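Local coordinates for protein hydrogen peroxide-inducible genes activator (Corynebacterium glutamicum, PDB 6G1B) that probably acts as a LysR-type transcription activator that senses hydrogen peroxide and turns on the genes of the peroxide response, at residues B[18-23]-B[77-82]; B[101-106]-B[151-156]; B[113-118]-B[305-310]; B[191-196]-B[275-280]; B[198-203]-B[227-232]. The protein carries 1 engineered substitution. All coordinates share one frame; numbering follows the deposited sequence. Where two conformers were deposited one is given.

Contact 1: B[18-23]-B[77-82]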
# COMPACT_ATOMS: atom_id res chain seq x y z
N THR B 18 -6.25 31.27 -16.56
CA THR B 18 -7.68 30.95 -16.77
C THR B 18 -7.90 29.46 -17.00
O THR B 18 -8.81 28.88 -16.44
CB THR B 18 -8.25 31.79 -17.92
OG1 THR B 18 -8.48 33.10 -17.42
CG2 THR B 18 -9.58 31.24 -18.42
N PHE B 19 -7.04 28.86 -17.81
CA PHE B 19 -7.11 27.43 -18.10
C PHE B 19 -6.88 26.59 -16.87
O PHE B 19 -7.70 25.75 -16.55
CB PHE B 19 -6.11 27.09 -19.24
CG PHE B 19 -5.91 25.62 -19.48
CD1 PHE B 19 -4.62 25.12 -19.71
CD2 PHE B 19 -6.99 24.72 -19.48
CE1 PHE B 19 -4.42 23.76 -19.94
CE2 PHE B 19 -6.78 23.36 -19.70
CZ PHE B 19 -5.50 22.89 -19.92
N VAL B 20 -5.79 26.83 -16.16
CA VAL B 20 -5.44 26.05 -15.00
C VAL B 20 -6.53 26.15 -13.93
O VAL B 20 -6.91 25.14 -13.34
CB VAL B 20 -4.03 26.43 -14.49
CG1 VAL B 20 -3.75 25.87 -13.10
CG2 VAL B 20 -2.95 25.98 -15.47
N THR B 21 -7.05 27.35 -13.70
CA THR B 21 -8.09 27.59 -12.68
C THR B 21 -9.39 26.85 -12.99
O THR B 21 -9.94 26.17 -12.14
CB THR B 21 -8.40 29.10 -12.53
OG1 THR B 21 -7.18 29.85 -12.47
CG2 THR B 21 -9.23 29.35 -11.27
N ILE B 22 -9.88 26.98 -14.23
CA ILE B 22 -11.05 26.24 -14.66
C ILE B 22 -10.82 24.73 -14.49
O ILE B 22 -11.68 24.03 -13.93
CB ILE B 22 -11.44 26.56 -16.10
CG1 ILE B 22 -12.02 27.97 -16.17
CG2 ILE B 22 -12.53 25.59 -16.61
CD1 ILE B 22 -12.13 28.53 -17.59
N ALA B 23 -9.69 24.24 -14.99
CA ALA B 23 -9.33 22.80 -14.91
C ALA B 23 -9.33 22.23 -13.49
O ALA B 23 -9.70 21.07 -13.28
CB ALA B 23 -7.98 22.54 -15.58
N PHE B 77 1.94 21.34 -18.37
CA PHE B 77 2.79 22.30 -19.07
C PHE B 77 2.41 23.77 -18.80
O PHE B 77 3.30 24.63 -18.65
CB PHE B 77 2.88 22.01 -20.56
CG PHE B 77 3.56 20.72 -20.88
CD1 PHE B 77 4.94 20.66 -21.05
CD2 PHE B 77 2.83 19.56 -21.01
CE1 PHE B 77 5.57 19.47 -21.33
CE2 PHE B 77 3.45 18.35 -21.30
CZ PHE B 77 4.82 18.31 -21.45
N ALA B 78 1.10 24.05 -18.73
CA ALA B 78 0.62 25.39 -18.36
C ALA B 78 1.05 25.73 -16.92
O ALA B 78 1.54 26.83 -16.64
CB ALA B 78 -0.90 25.48 -18.48
N LYS B 79 0.81 24.76 -16.02
CA LYS B 79 1.21 24.85 -14.63
C LYS B 79 2.72 25.12 -14.41
O LYS B 79 3.04 25.99 -13.62
CB LYS B 79 0.76 23.61 -13.86
CG LYS B 79 -0.69 23.68 -13.42
CD LYS B 79 -1.16 22.38 -12.78
CE LYS B 79 -0.59 22.22 -11.38
NZ LYS B 79 -0.96 23.36 -10.49
N SER B 80 3.61 24.40 -15.10
CA SER B 80 5.07 24.69 -15.07
C SER B 80 5.41 26.09 -15.60
O SER B 80 6.35 26.72 -15.10
CB SER B 80 5.91 23.69 -15.88
OG SER B 80 5.61 22.36 -15.55
N THR B 81 4.69 26.57 -16.62
CA THR B 81 4.89 27.92 -17.13
C THR B 81 4.57 28.95 -16.05
O THR B 81 5.36 29.88 -15.81
CB THR B 81 4.06 28.19 -18.40
OG1 THR B 81 4.28 27.16 -19.38
CG2 THR B 81 4.39 29.57 -19.00
N LEU B 82 3.43 28.77 -15.36
CA LEU B 82 3.02 29.68 -14.28
C LEU B 82 3.96 29.60 -13.05
O LEU B 82 4.25 30.62 -12.43
CB LEU B 82 1.57 29.41 -13.84
CG LEU B 82 0.48 29.61 -14.91
CD1 LEU B 82 -0.91 29.20 -14.41
CD2 LEU B 82 0.45 31.04 -15.43
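Val-20 turns its two methyl groups into a shallow seat formed by Ala-78, Lys-79 and Leu-82 on the facing helix. With CG1 anti to its own backbone N (chi1 167°), the valine presents both branches to the chain of Lys-79, which crosses it at about a right angle. The two methyls straddle the start of that chain, Val-20 CG1 lying 3.8 Å from Lys-79 CG. Val-20 CG2 makes the closest approach, 3.7 Å to Ala-78 CB, and on another side it meets Leu-82 CD1 at 4.0 Å. Phe-19 adds one ring carbon: its CD1 reaches Ala-78 CB at 3.9 Å, the ring set obliquely. One small alanine methyl is thus gripped between a valine branch and an aromatic carbon.

The short segments pass each other at an axis distance of 9.8 Å and an angle of 123°. They belong to helix 13-25, within the helix-turn-helix region, and to helix 69-92, the long linker helix that follows it. Phe-19 also packs on Leu-49 of helix 39-53, and another chain of the assembly places an aromatic side chain on Ala-78. Lys-79 bends at its last two torsions, and its NZ forms a salt bridge with Glu-24. Between the segments the chemistry is therefore purely apolar: side-chain packing joins the DNA-binding module to the linker helix, while the lysine's charge is paired beyond the interface.

Contact 2: B[101-106]-B[151-156]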
# COMPACT_ATOMS: atom_id res chain seq x y z
N GLY B 101 15.01 39.89 12.13
CA GLY B 101 14.47 39.49 13.40
C GLY B 101 14.55 37.99 13.67
O GLY B 101 15.21 37.23 12.93
N PRO B 102 13.86 37.55 14.74
CA PRO B 102 13.89 36.14 15.13
C PRO B 102 13.16 35.26 14.13
O PRO B 102 12.09 35.62 13.65
CB PRO B 102 13.18 36.14 16.50
CG PRO B 102 13.00 37.56 16.89
CD PRO B 102 13.00 38.35 15.63
N LEU B 103 13.77 34.13 13.79
CA LEU B 103 13.11 33.11 12.98
C LEU B 103 13.42 31.77 13.60
O LEU B 103 14.56 31.35 13.60
CB LEU B 103 13.57 33.16 11.52
CG LEU B 103 12.91 32.15 10.57
CD1 LEU B 103 11.40 32.44 10.46
CD2 LEU B 103 13.57 32.19 9.21
N THR B 104 12.40 31.11 14.14
CA THR B 104 12.60 29.81 14.75
C THR B 104 12.19 28.67 13.77
O THR B 104 11.04 28.59 13.31
CB THR B 104 11.86 29.76 16.08
OG1 THR B 104 12.35 30.83 16.90
CG2 THR B 104 12.11 28.47 16.79
N VAL B 105 13.16 27.82 13.43
CA VAL B 105 13.02 26.79 12.39
C VAL B 105 13.12 25.39 12.97
O VAL B 105 14.14 25.05 13.59
CB VAL B 105 14.11 26.97 11.29
CG1 VAL B 105 13.78 26.09 10.07
CG2 VAL B 105 14.23 28.44 10.86
N GLY B 106 12.09 24.57 12.80
CA GLY B 106 12.16 23.12 13.11
C GLY B 106 12.71 22.37 11.92
O GLY B 106 12.34 22.68 10.80
N ILE B 151 7.58 27.07 17.25
CA ILE B 151 8.41 27.34 16.05
C ILE B 151 7.56 28.06 15.00
O ILE B 151 6.33 28.02 15.09
CB ILE B 151 9.07 26.08 15.47
CG1 ILE B 151 8.06 25.13 14.85
CG2 ILE B 151 9.91 25.37 16.55
CD1 ILE B 151 8.67 23.87 14.29
N ASP B 152 8.21 28.71 14.05
CA ASP B 152 7.53 29.50 13.02
C ASP B 152 7.32 28.68 11.72
O ASP B 152 6.33 28.85 11.01
CB ASP B 152 8.33 30.76 12.68
CG ASP B 152 8.61 31.65 13.89
OD1 ASP B 152 9.73 32.16 13.94
OD2 ASP B 152 7.76 31.85 14.78
N VAL B 153 8.29 27.83 11.43
CA VAL B 153 8.32 27.00 10.24
C VAL B 153 9.01 25.68 10.56
O VAL B 153 9.90 25.62 11.39
CB VAL B 153 9.03 27.70 9.06
CG1 VAL B 153 8.23 28.87 8.60
CG2 VAL B 153 10.43 28.17 9.45
N ALA B 154 8.58 24.62 9.89
CA ALA B 154 9.17 23.31 10.01
C ALA B 154 9.62 22.82 8.63
O ALA B 154 8.86 22.88 7.67
CB ALA B 154 8.17 22.35 10.61
N MET B 155 10.87 22.37 8.55
CA MET B 155 11.42 21.81 7.34
C MET B 155 11.30 20.29 7.50
O MET B 155 11.88 19.72 8.43
CB MET B 155 12.88 22.21 7.18
CG MET B 155 13.53 21.67 5.92
SD MET B 155 15.23 22.25 5.80
CE MET B 155 15.81 21.20 4.51
N MET B 156 10.54 19.66 6.61
CA MET B 156 10.17 18.26 6.80
C MET B 156 9.69 17.62 5.49
O MET B 156 9.56 18.30 4.47
CB MET B 156 9.07 18.16 7.87
CG MET B 156 7.84 18.99 7.55
SD MET B 156 6.54 18.81 8.77
CE MET B 156 5.85 17.21 8.42
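Two backbone amides converge on Thr-104 O. Asp-152 N donates to Thr-104 O at 2.9 Å, standing 26° out of the carbonyl plane, and Val-153 N adds a weak bond to the same Thr-104 O at 3.4 Å. The side chain of Asp-152 completes the exchange: its OD1 accepts from Thr-104 N at 2.9 Å in an almost straight bond (N-H...O 173°), although the donor meets the carboxylate from above its plane. CG of Asp-152 stands beside its own N, anti to the carbonyl carbon (chi1 -56°), which brings the carboxylate back along the first strand. Thr-104 thus has both its N and its O bound by the same residue. Arg-293 forms a weak, long ion pair with that carboxylate.

Further along, regular parallel pairing takes over. Gly-106 N donates to Val-153 O at 2.8 Å in the plane of the carbonyl, and Gly-106 O receives Met-155 N at 2.7 Å. Val-105 CG1 and Val-153 CG2 touch at 4.0 Å on the face covered by Phe-297 and Phe-300 of helix 294-317. On the other face Ile-151 extends its CD1 over Gly-106, 3.8 Å from the glycine CA, where the absence of a side chain lets the methyl lie against the backbone. Beside it, Thr-104 CG2 meets Ile-151 CG2 at 3.8 Å.

Strand 130-136 pairs with the other edge of 101-107. Three parallel strands with helices on both faces are characteristic of the alpha/beta subdomain of the periplasmic-binding-protein fold, which LysR effector domains share.

Contact 3: B[113-118]-B[305-310]; sequences PYILPS and QRAFQE
Ala-307 sits at the closely packed centre of this helix crossing, its CB 3.8 Å from Ser-118 CB and 4.2 Å from Ile-115 CB. Ile-115 brings its CG2 branch up to the backbone of the partner helix, 3.8 Å from Phe-308 CA and also close to Ala-307 O. Because CG1 stands between the backbone N and the carbonyl carbon (chi1 53°), CG2 is the branch left to face the helix, and the longer arm leads away. The ring of Phe-308 points elsewhere, stacking with Tyr-171.

With Ala-307 and Ser-118 where the backbones come nearest, the axes of the short segments approach to 8.5 Å at an angle of 112°. These are helix 112-126, which follows the first strand of the alpha/beta effector domain, and helix 294-317, which packs against the same sheet. In the helix 112-126 segment the proline nitrogen of Pro-117 has no hydrogen to offer the preceding turn, and the helix is kinked there. Gln-305, two residues before Ala-307, belongs to the hydrogen peroxide pocket together with Ile-168 and Pro-169.

Outward from Ala-307 the contact thins to a single polar pair. Glu-310 has an extended chain lying on the exposed side, and its OE1 stops 2.9 Å from Ser-118 OG, within hydrogen-bonding distance. Arg-306, on the same helix, reaches a different turn of helix 112-126 and forms a salt bridge with Glu-126.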
# COMPACT_ATOMS: atom_id res chain seq x y z
N PRO B 113 21.45 17.95 10.09
CA PRO B 113 22.92 17.97 10.20
C PRO B 113 23.65 18.30 8.89
O PRO B 113 24.73 18.91 8.92
CB PRO B 113 23.27 16.55 10.60
CG PRO B 113 21.99 15.90 11.02
CD PRO B 113 20.90 16.60 10.28
N TYR B 114 23.03 17.95 7.77
CA TYR B 114 23.69 17.95 6.48
C TYR B 114 23.50 19.27 5.71
O TYR B 114 24.29 19.57 4.82
CB TYR B 114 23.19 16.73 5.67
CG TYR B 114 23.13 15.50 6.54
CD1 TYR B 114 24.28 14.94 7.07
CD2 TYR B 114 21.91 14.91 6.85
CE1 TYR B 114 24.23 13.82 7.90
CE2 TYR B 114 21.85 13.79 7.68
CZ TYR B 114 23.01 13.27 8.22
OH TYR B 114 22.95 12.14 9.04
N ILE B 115 22.48 20.05 6.08
CA ILE B 115 22.29 21.41 5.51
C ILE B 115 22.49 22.56 6.50
O ILE B 115 22.58 23.69 6.07
CB ILE B 115 20.95 21.59 4.76
CG1 ILE B 115 19.74 21.18 5.60
CG2 ILE B 115 20.97 20.82 3.45
CD1 ILE B 115 19.38 22.13 6.72
N LEU B 116 22.64 22.25 7.79
CA LEU B 116 22.72 23.27 8.82
C LEU B 116 23.94 24.20 8.68
O LEU B 116 23.76 25.41 8.72
CB LEU B 116 22.63 22.65 10.24
CG LEU B 116 22.14 23.52 11.39
CD1 LEU B 116 21.08 24.54 11.00
CD2 LEU B 116 21.58 22.60 12.48
N PRO B 117 25.14 23.64 8.42
CA PRO B 117 26.30 24.54 8.24
C PRO B 117 26.18 25.49 7.05
O PRO B 117 26.48 26.67 7.22
CB PRO B 117 27.47 23.57 8.05
CG PRO B 117 27.03 22.31 8.74
CD PRO B 117 25.56 22.23 8.46
N SER B 118 25.72 25.02 5.89
CA SER B 118 25.48 25.90 4.76
C SER B 118 24.47 26.98 5.06
O SER B 118 24.72 28.15 4.79
CB SER B 118 24.98 25.14 3.54
OG SER B 118 25.98 24.27 3.06
N GLN B 305 17.01 25.99 -0.29
CA GLN B 305 17.29 25.42 -1.61
C GLN B 305 18.75 25.54 -1.96
O GLN B 305 19.32 24.59 -2.46
CB GLN B 305 16.42 26.05 -2.69
CG GLN B 305 14.96 25.67 -2.53
CD GLN B 305 14.05 26.36 -3.51
OE1 GLN B 305 14.26 27.52 -3.85
NE2 GLN B 305 13.05 25.64 -3.99
N ARG B 306 19.35 26.70 -1.69
CA ARG B 306 20.79 26.89 -1.91
C ARG B 306 21.60 25.99 -1.01
O ARG B 306 22.52 25.34 -1.47
CB ARG B 306 21.21 28.36 -1.71
CG ARG B 306 20.60 29.31 -2.73
CD ARG B 306 20.78 30.77 -2.31
NE ARG B 306 22.20 31.07 -2.15
CZ ARG B 306 22.72 32.10 -1.49
NH1 ARG B 306 21.94 33.02 -0.90
NH2 ARG B 306 24.05 32.22 -1.41
N ALA B 307 21.25 25.95 0.26
CA ALA B 307 21.93 25.06 1.21
C ALA B 307 21.91 23.62 0.74
O ALA B 307 22.92 22.94 0.80
CB ALA B 307 21.32 25.15 2.60
N PHE B 308 20.76 23.15 0.27
CA PHE B 308 20.64 21.79 -0.26
C PHE B 308 21.51 21.63 -1.49
O PHE B 308 22.22 20.63 -1.58
CB PHE B 308 19.16 21.38 -0.54
CG PHE B 308 19.02 20.05 -1.23
CD1 PHE B 308 19.26 18.89 -0.52
CD2 PHE B 308 18.58 19.95 -2.54
CE1 PHE B 308 19.16 17.65 -1.13
CE2 PHE B 308 18.46 18.72 -3.16
CZ PHE B 308 18.76 17.56 -2.46
N GLN B 309 21.51 22.59 -2.42
CA GLN B 309 22.36 22.51 -3.62
C GLN B 309 23.82 22.39 -3.24
O GLN B 309 24.54 21.66 -3.87
CB GLN B 309 22.24 23.75 -4.54
CG GLN B 309 20.97 23.86 -5.40
CD GLN B 309 20.66 25.29 -5.94
OE1 GLN B 309 21.50 26.21 -5.95
NE2 GLN B 309 19.43 25.45 -6.42
N GLU B 310 24.24 23.14 -2.22
CA GLU B 310 25.62 23.01 -1.72
C GLU B 310 25.90 21.64 -1.12
O GLU B 310 26.99 21.11 -1.28
CB GLU B 310 25.95 24.08 -0.67
CG GLU B 310 26.03 25.47 -1.23
CD GLU B 310 26.47 26.49 -0.19
OE1 GLU B 310 26.78 26.12 0.98
OE2 GLU B 310 26.50 27.69 -0.56

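Contact 4: B[191-196]-B[275-280]; sequences LELSAL and SDVTAN
Val-277 fills the middle of this contact with its two methyl groups divided between two neighbours. Val-277 CG1, anti to the backbone N (chi1 177°), meets Leu-193 CD2 at 3.9 Å, the side chains crossing at a slant. Val-277 CG2 turns to the two residues preceding Leu-193, 4.0 Å from Leu-191 O and 3.9 Å from Glu-192 OE2.

Beside this apolar patch two carboxylates come unusually near. Asp-276 OD1 lies 3.3 Å from Glu-192 OE2 and 3.4 Å from Glu-192 OE1, so one aspartate oxygen faces both oxygens of the glutamate, with the carboxylate planes 68° apart. Such a pairing of like charges would probably be eased if one group took up a proton or a nearby donor offset it. Asn-274 ND2 gives a weak hydrogen bond to the same Asp-276 OD1. The glutamate gets there by bending at chi2 (-54°), which folds its end across toward Asp-276.

The next shell fixes both backbones. Ala-195 N bonds to Glu-192 O at 3.0 Å, starting the 3-10 turn that carries Leu-193, and Leu-191 shares backbone bonds with Asn-272 and Asn-274. Val-277 O accepts from Lys-323 NZ, while Leu-193 rests on Leu-210.

The contact therefore fastens the loop between strands 165-180 and 209-211 to the start of strand 278-288. That strand is then bonded through Thr-278 and Asn-280 to strand 209-211 and through Ala-279 to strand 165-180. On the far side of the turn, Ser-194 and Leu-196 touch the second subunit.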
# COMPACT_ATOMS: atom_id res chain seq x y z
N LEU B 191 19.69 -1.36 -9.61
CA LEU B 191 18.80 -2.17 -8.79
C LEU B 191 17.36 -1.86 -9.08
O LEU B 191 17.01 -0.71 -9.30
CB LEU B 191 19.06 -1.96 -7.28
CG LEU B 191 20.45 -2.37 -6.78
CD1 LEU B 191 20.61 -2.02 -5.32
CD2 LEU B 191 20.62 -3.87 -7.00
N GLU B 192 16.53 -2.90 -9.07
CA GLU B 192 15.08 -2.78 -9.26
C GLU B 192 14.43 -2.88 -7.89
O GLU B 192 15.11 -3.23 -6.93
CB GLU B 192 14.57 -3.91 -10.18
CG GLU B 192 15.04 -3.78 -11.64
CD GLU B 192 14.71 -2.42 -12.30
OE1 GLU B 192 15.51 -1.89 -13.12
OE2 GLU B 192 13.65 -1.84 -11.98
N LEU B 193 13.13 -2.61 -7.80
CA LEU B 193 12.42 -2.75 -6.52
C LEU B 193 12.50 -4.16 -5.94
O LEU B 193 12.61 -4.32 -4.72
CB LEU B 193 10.97 -2.29 -6.60
CG LEU B 193 10.72 -0.79 -6.47
CD1 LEU B 193 9.24 -0.47 -6.36
CD2 LEU B 193 11.47 -0.15 -5.31
N SER B 194 12.50 -5.17 -6.79
CA SER B 194 12.76 -6.55 -6.33
C SER B 194 14.00 -6.74 -5.43
O SER B 194 14.05 -7.69 -4.65
CB SER B 194 12.91 -7.49 -7.52
OG SER B 194 14.06 -7.18 -8.28
N ALA B 195 15.01 -5.88 -5.58
CA ALA B 195 16.20 -5.93 -4.73
C ALA B 195 15.92 -5.81 -3.24
O ALA B 195 16.74 -6.24 -2.44
CB ALA B 195 17.17 -4.86 -5.15
N LEU B 196 14.77 -5.23 -2.87
CA LEU B 196 14.31 -5.13 -1.46
C LEU B 196 14.34 -6.47 -0.73
O LEU B 196 14.74 -6.53 0.44
CB LEU B 196 12.88 -4.62 -1.39
CG LEU B 196 12.62 -3.19 -1.81
CD1 LEU B 196 11.14 -2.91 -1.81
CD2 LEU B 196 13.30 -2.26 -0.86
N SER B 275 17.25 4.07 -13.13
CA SER B 275 16.51 5.24 -13.62
C SER B 275 15.00 5.16 -13.45
O SER B 275 14.35 6.16 -13.13
CB SER B 275 16.82 5.52 -15.10
OG SER B 275 18.07 5.00 -15.56
N ASP B 276 14.42 3.97 -13.67
CA ASP B 276 12.97 3.83 -13.63
C ASP B 276 12.39 3.75 -12.22
O ASP B 276 11.18 3.86 -12.04
CB ASP B 276 12.47 2.66 -14.51
CG ASP B 276 13.31 1.39 -14.39
OD1 ASP B 276 13.92 1.14 -13.30
OD2 ASP B 276 13.37 0.64 -15.43
N VAL B 277 13.23 3.54 -11.22
CA VAL B 277 12.77 3.52 -9.83
C VAL B 277 12.82 4.93 -9.28
O VAL B 277 13.78 5.66 -9.50
CB VAL B 277 13.62 2.57 -8.98
CG1 VAL B 277 13.20 2.60 -7.53
CG2 VAL B 277 13.49 1.15 -9.52
N THR B 278 11.77 5.32 -8.58
CA THR B 278 11.80 6.52 -7.75
C THR B 278 12.17 6.09 -6.34
O THR B 278 11.54 5.19 -5.78
CB THR B 278 10.45 7.26 -7.77
OG1 THR B 278 10.26 7.83 -9.07
CG2 THR B 278 10.42 8.43 -6.73
N ALA B 279 13.22 6.69 -5.79
CA ALA B 279 13.56 6.48 -4.37
C ALA B 279 14.05 7.82 -3.85
O ALA B 279 15.25 8.14 -3.92
CB ALA B 279 14.60 5.39 -4.20
N ASN B 280 13.09 8.62 -3.42
CA ASN B 280 13.38 9.99 -3.00
C ASN B 280 12.46 10.42 -1.84
O ASN B 280 11.69 9.61 -1.30
CB ASN B 280 13.32 10.94 -4.21
CG ASN B 280 11.91 11.08 -4.78
OD1 ASN B 280 10.97 10.52 -4.24
ND2 ASN B 280 11.76 11.84 -5.84

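Contact 5: B[198-203]-B[227-232]; sequences DLDLLL and SSTTAV
Leu-202 reaches across to Thr-230 and Val-232 with one branch of its side chain. Its CB makes no approach to the facing loop, and Leu-202 CG is still 4.5 Å from Thr-230 CG2. There the chain forks: CD1 leads off, whereas Leu-202 CD2 meets Val-232 CB at 3.9 Å and comes to within 3.4 Å of Thr-230 CG2. The second distance is shorter than normal carbon contact, and since Thr-230 was modelled in two conformers its exact value is doubtful. The torsion chi2 of the leucine (127°), far from a staggered value, swings CD2 toward the other loop. Both partners cross the leucine at about a right angle.

Polar links lie on the other side of the backbone, and water carries much of them. Water 1 donates to Leu-201 O (3.1 Å) and to Ser-227 O (2.9 Å), joining the two carbonyls across the gap. Water 2 accepts from Leu-203 N at 2.6 Å and also sits 2.7 Å from Ser-228 OG. Ser-228 OG is also 3.2 Å from Leu-201 O, a weak direct bond at most. Successive backbone groups of 201-203 are thereby tied to the start of the other loop.

The loop 198-203 is also bonded to Ser-251, through the backbones of Asp-200 and Leu-202, and to Thr-252, which bonds Leu-202 O at the beginning of strand 252-255. Segment 227-232 leads into strand 232-234. Val-232 pairs in parallel with a strand of another chain, continuing the sheet across the interface, and Ser-227 makes backbone bonds to the second subunit.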
# COMPACT_ATOMS: atom_id res chain seq x y z
N ASP B 198 16.34 -8.90 -0.99
CA ASP B 198 17.68 -9.39 -0.69
C ASP B 198 18.63 -8.29 -0.16
O ASP B 198 19.85 -8.46 -0.13
CB ASP B 198 18.26 -10.02 -1.96
CG ASP B 198 17.71 -11.39 -2.23
OD1 ASP B 198 17.64 -12.21 -1.30
OD2 ASP B 198 17.38 -11.64 -3.39
N LEU B 199 18.05 -7.18 0.27
CA LEU B 199 18.80 -6.08 0.85
C LEU B 199 18.78 -6.06 2.37
O LEU B 199 19.73 -5.55 2.96
CB LEU B 199 18.30 -4.75 0.30
CG LEU B 199 18.88 -4.30 -1.04
CD1 LEU B 199 17.99 -3.25 -1.65
CD2 LEU B 199 20.32 -3.79 -0.81
N ASP B 200 17.75 -6.64 2.99
CA ASP B 200 17.56 -6.53 4.45
C ASP B 200 17.49 -5.07 4.94
O ASP B 200 18.26 -4.65 5.84
CB ASP B 200 18.65 -7.33 5.18
CG ASP B 200 18.27 -8.77 5.41
OD1 ASP B 200 17.18 -8.97 5.99
OD2 ASP B 200 19.08 -9.70 5.08
N LEU B 201 16.63 -4.30 4.29
CA LEU B 201 16.57 -2.85 4.54
C LEU B 201 16.02 -2.54 5.93
O LEU B 201 15.01 -3.10 6.36
CB LEU B 201 15.68 -2.14 3.51
CG LEU B 201 16.19 -1.79 2.12
CD1 LEU B 201 15.17 -0.87 1.49
CD2 LEU B 201 17.53 -1.07 2.07
N LEU B 202 16.73 -1.69 6.65
CA LEU B 202 16.26 -1.11 7.88
C LEU B 202 16.01 0.35 7.53
O LEU B 202 16.90 1.10 7.14
CB LEU B 202 17.33 -1.20 8.94
CG LEU B 202 18.09 -2.50 9.12
CD1 LEU B 202 19.61 -2.26 9.05
CD2 LEU B 202 17.69 -3.12 10.44
N LEU B 203 14.74 0.72 7.62
CA LEU B 203 14.24 1.97 7.12
C LEU B 203 13.84 2.83 8.29
O LEU B 203 13.39 2.33 9.31
CB LEU B 203 13.03 1.72 6.24
CG LEU B 203 13.32 0.91 4.96
CD1 LEU B 203 12.03 0.38 4.34
CD2 LEU B 203 14.12 1.72 3.96
N SER B 227 8.11 -4.45 5.20
CA SER B 227 8.42 -4.97 6.54
C SER B 227 9.91 -5.27 6.68
O SER B 227 10.62 -5.47 5.68
CB SER B 227 7.64 -6.25 6.80
OG SER B 227 6.27 -5.97 6.87
N SER B 228 10.35 -5.33 7.93
CA SER B 228 11.71 -5.70 8.25
C SER B 228 11.72 -7.12 8.77
O SER B 228 10.81 -7.55 9.47
CB SER B 228 12.31 -4.75 9.28
OG SER B 228 12.79 -3.58 8.64
N THR B 229 12.80 -7.81 8.42
CA THR B 229 12.96 -9.25 8.66
C THR B 229 14.16 -9.49 9.58
O THR B 229 14.74 -10.59 9.61
CB THR B 229 13.19 -9.97 7.31
OG1 THR B 229 13.45 -11.37 7.52
CG2 THR B 229 14.35 -9.32 6.52
N THR B 230 14.45 -8.48 10.40
CA THR B 230 15.70 -8.35 11.15
C THR B 230 15.39 -8.28 12.65
O THR B 230 14.23 -8.12 13.04
CB THR B 230 16.49 -7.07 10.76
OG1 THR B 230 17.66 -6.96 11.59
CG2 THR B 230 15.66 -5.78 10.93
N ALA B 231 16.42 -8.43 13.49
CA ALA B 231 16.27 -8.28 14.94
C ALA B 231 15.81 -6.88 15.36
O ALA B 231 15.25 -6.73 16.43
CB ALA B 231 17.57 -8.64 15.65
N VAL B 232 16.08 -5.89 14.54
CA VAL B 232 15.64 -4.51 14.76
C VAL B 232 14.27 -4.23 14.14
O VAL B 232 14.16 -3.94 12.96
CB VAL B 232 16.66 -3.50 14.21
CG1 VAL B 232 16.21 -2.07 14.52
CG2 VAL B 232 18.04 -3.81 14.77
O HOH W 1 13.14 -4.76 4.53
O HOH W 2 12.84 -0.92 8.29

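Contact 1 belongs to the DNA-binding end and stands apart: its centre is about 31 Å from that of contact 2 and about 43 Å from that of contact 5. The other four lie in the effector domain. Contacts 2 and 3 join directly, Met-155 CE resting 4.1 Å from Ile-115 CG1, so the sheet touches the crossed helices. Contact 3 contributes Gln-305 to the hydrogen peroxide pocket; Ile-151 of contact 2 has its side chain about 14 Å from the bound nickel ion. Contacts 4 and 5 are also adjacent, meeting through Leu-196 and Leu-201, with centres about 16 Å apart. Strand 278-288 pairs with 153-158, linking contacts 4 and 2 through one sheet.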